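Local coordinates for protein alginate lyase (Paenibacillus sp. FPU-7, PDB 6KFN) that cleaves the polysaccharide alginate by beta-elimination, as an alginate lyase built on a right-handed parallel beta-helix, at residues K94-L98 with E117-R122. Sequence-based numbering, arbitrary orientation. Where two conformers were deposited one is given.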
loop_
_atom_site.group_PDB
_atom_site.type_symbol
_atom_site.label_atom_id
_atom_site.label_comp_id
_atom_site.label_asym_id
_atom_site.label_seq_id
_atom_site.Cartn_x
_atom_site.Cartn_y
_atom_site.Cartn_z
ATOM N N LYS A 94 -9.482 3.346 -7.298
ATOM C CA LYS A 94 -8.470 3.249 -6.259
ATOM C C LYS A 94 -9.166 2.860 -4.972
ATOM O O LYS A 94 -10.320 3.231 -4.746
ATOM C CB LYS A 94 -7.804 4.613 -6.001
ATOM C CG LYS A 94 -7.583 5.533 -7.216
ATOM C CD LYS A 94 -6.550 4.985 -8.104
ATOM C CE LYS A 94 -6.116 6.011 -9.191
ATOM N NZ LYS A 94 -5.142 5.409 -10.174
ATOM N N GLY A 95 -8.476 2.134 -4.088
ATOM C CA GLY A 95 -9.061 1.783 -2.816
ATOM C C GLY A 95 -9.035 2.971 -1.851
ATOM O O GLY A 95 -10.048 3.618 -1.612
ATOM N N ILE A 96 -7.840 3.249 -1.327
ATOM C CA ILE A 96 -7.623 4.401 -0.461
ATOM C C ILE A 96 -6.548 5.263 -1.101
ATOM O O ILE A 96 -5.441 4.795 -1.360
ATOM C CB ILE A 96 -7.227 4.009 0.966
ATOM C CG1 ILE A 96 -8.205 3.040 1.560
ATOM C CG2 ILE A 96 -7.104 5.277 1.814
ATOM C CD1 ILE A 96 -7.840 2.565 2.973
ATOM N N MET A 97 -6.877 6.519 -1.351
ATOM C CA MET A 97 -5.931 7.518 -1.821
ATOM C C MET A 97 -5.712 8.503 -0.691
ATOM O O MET A 97 -6.680 9.029 -0.138
ATOM C CB MET A 97 -6.487 8.250 -3.051
ATOM C CG MET A 97 -5.585 9.363 -3.598
ATOM S SD MET A 97 -4.025 8.817 -4.317
ATOM C CE MET A 97 -4.626 8.003 -5.755
ATOM N N LEU A 98 -4.441 8.759 -0.350
ATOM C CA LEU A 98 -4.056 9.788 0.618
ATOM C C LEU A 98 -3.316 10.881 -0.124
ATOM O O LEU A 98 -2.346 10.603 -0.810
ATOM C CB LEU A 98 -3.160 9.190 1.702
ATOM C CG LEU A 98 -3.885 7.960 2.343
ATOM C CD1 LEU A 98 -3.517 6.613 1.768
ATOM C CD2 LEU A 98 -3.479 8.029 3.826
ATOM N N GLU A 117 -4.803 0.932 -8.338
ATOM C CA GLU A 117 -3.990 0.567 -7.181
ATOM C C GLU A 117 -4.804 0.552 -5.886
ATOM O O GLU A 117 -5.722 1.343 -5.663
ATOM C CB GLU A 117 -2.745 1.454 -7.067
ATOM C CG GLU A 117 -2.935 2.912 -6.650
ATOM C CD GLU A 117 -3.275 3.919 -7.749
ATOM O OE1 GLU A 117 -3.764 3.517 -8.829
ATOM O OE2 GLU A 117 -3.101 5.156 -7.523
ATOM N N GLY A 118 -4.411 -0.343 -4.985
ATOM C CA GLY A 118 -5.135 -0.526 -3.742
ATOM C C GLY A 118 -5.046 0.663 -2.801
ATOM O O GLY A 118 -6.075 1.193 -2.367
ATOM N N VAL A 119 -3.823 1.026 -2.436
ATOM C CA VAL A 119 -3.543 2.117 -1.502
ATOM C C VAL A 119 -2.465 2.980 -2.121
ATOM O O VAL A 119 -1.454 2.450 -2.590
ATOM C CB VAL A 119 -3.094 1.587 -0.131
ATOM C CG1 VAL A 119 -2.704 2.724 0.836
ATOM C CG2 VAL A 119 -4.203 0.728 0.481
ATOM N N HIS A 120 -2.631 4.297 -2.082
ATOM C CA HIS A 120 -1.644 5.205 -2.647
ATOM C C HIS A 120 -1.381 6.345 -1.671
ATOM O O HIS A 120 -2.291 7.092 -1.318
ATOM C CB HIS A 120 -2.139 5.739 -3.968
ATOM C CG HIS A 120 -1.118 6.461 -4.806
ATOM N ND1 HIS A 120 -1.244 6.496 -6.155
ATOM C CD2 HIS A 120 0.051 7.101 -4.527
ATOM C CE1 HIS A 120 -0.247 7.190 -6.684
ATOM N NE2 HIS A 120 0.528 7.601 -5.709
ATOM N N PHE A 121 -0.125 6.449 -1.208
ATOM C CA PHE A 121 0.339 7.575 -0.394
ATOM C C PHE A 121 0.891 8.640 -1.349
ATOM O O PHE A 121 1.898 8.393 -2.013
ATOM C CB PHE A 121 1.451 7.149 0.556
ATOM C CG PHE A 121 1.066 6.043 1.509
ATOM C CD1 PHE A 121 0.421 6.336 2.672
ATOM C CD2 PHE A 121 1.357 4.731 1.234
ATOM C CE1 PHE A 121 0.066 5.344 3.564
ATOM C CE2 PHE A 121 1.011 3.728 2.113
ATOM C CZ PHE A 121 0.357 4.042 3.308
ATOM N N ARG A 122 0.216 9.785 -1.464
ATOM C CA ARG A 122 0.554 10.755 -2.509
ATOM C C ARG A 122 0.680 12.152 -1.933
ATOM O O ARG A 122 0.155 12.491 -0.861
ATOM C CB ARG A 122 -0.522 10.682 -3.619
ATOM C CG ARG A 122 -0.123 11.320 -4.939
ATOM C CD ARG A 122 -1.127 11.086 -6.047
ATOM N NE ARG A 122 -2.360 11.823 -5.787
ATOM C CZ ARG A 122 -3.420 11.777 -6.580
ATOM N NH1 ARG A 122 -3.410 11.081 -7.703
ATOM N NH2 ARG A 122 -4.517 12.454 -6.251
HETATM O O HOH W 1 -2.414 7.082 -9.330
HETATM O O HOH W 2 -5.075 4.046 -4.253
#
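The carboxylate of Glu117 is shared between a lysine of the neighbouring turn and a histidine just ahead in its own segment, on the face that carries Met97 and His120. Lys94 NZ forms a 2.7 Å salt bridge to Glu117 OE1, while the other carboxylate oxygen, Glu117 OE2, accepts a 2.7 Å hydrogen bond from His120 ND1 and another from water 1. Met97 lies against this network: its SD is 3.6 Å from His120 CB, and also sits over one face of the Arg122 guanidinium, 3.7 Å from Arg122 NE. Lys94 has a second acidic partner in Asp116, while Arg122 is salt-bridged to Asp99.

Beneath these side chains the backbones run in register, the strand axes 4.9 Å apart and only 6° from parallel. Ile96 N donates to Gly118 O and Ile96 O accepts from His120 N, both at 2.9 Å; Leu98 repeats the pattern, its N 2.9 Å from His120 O and its O 2.8 Å from Arg122 N. The chain turns a corner at Gly95, beside Gly118. A side chain on Gly95 would run into Gly118 O, already 3.1 Å from Gly95 CA. Here water 2 joins the two segments, donating to Ile96 O and Glu117 O.

On the opposite face, Ile96, Val119, Leu98 and Phe121 point into the interior, where Leu98 CD1 meets Val119 CG1 at 4.1 Å and Phe121 CD1 at 4.0 Å, and Met106 and Ile111 from other walls fill in around them. In-register parallel strands from successive turns, their apolar side chains stacked inward, characterise the right-handed parallel beta-helix of the pectate-lyase-like clan.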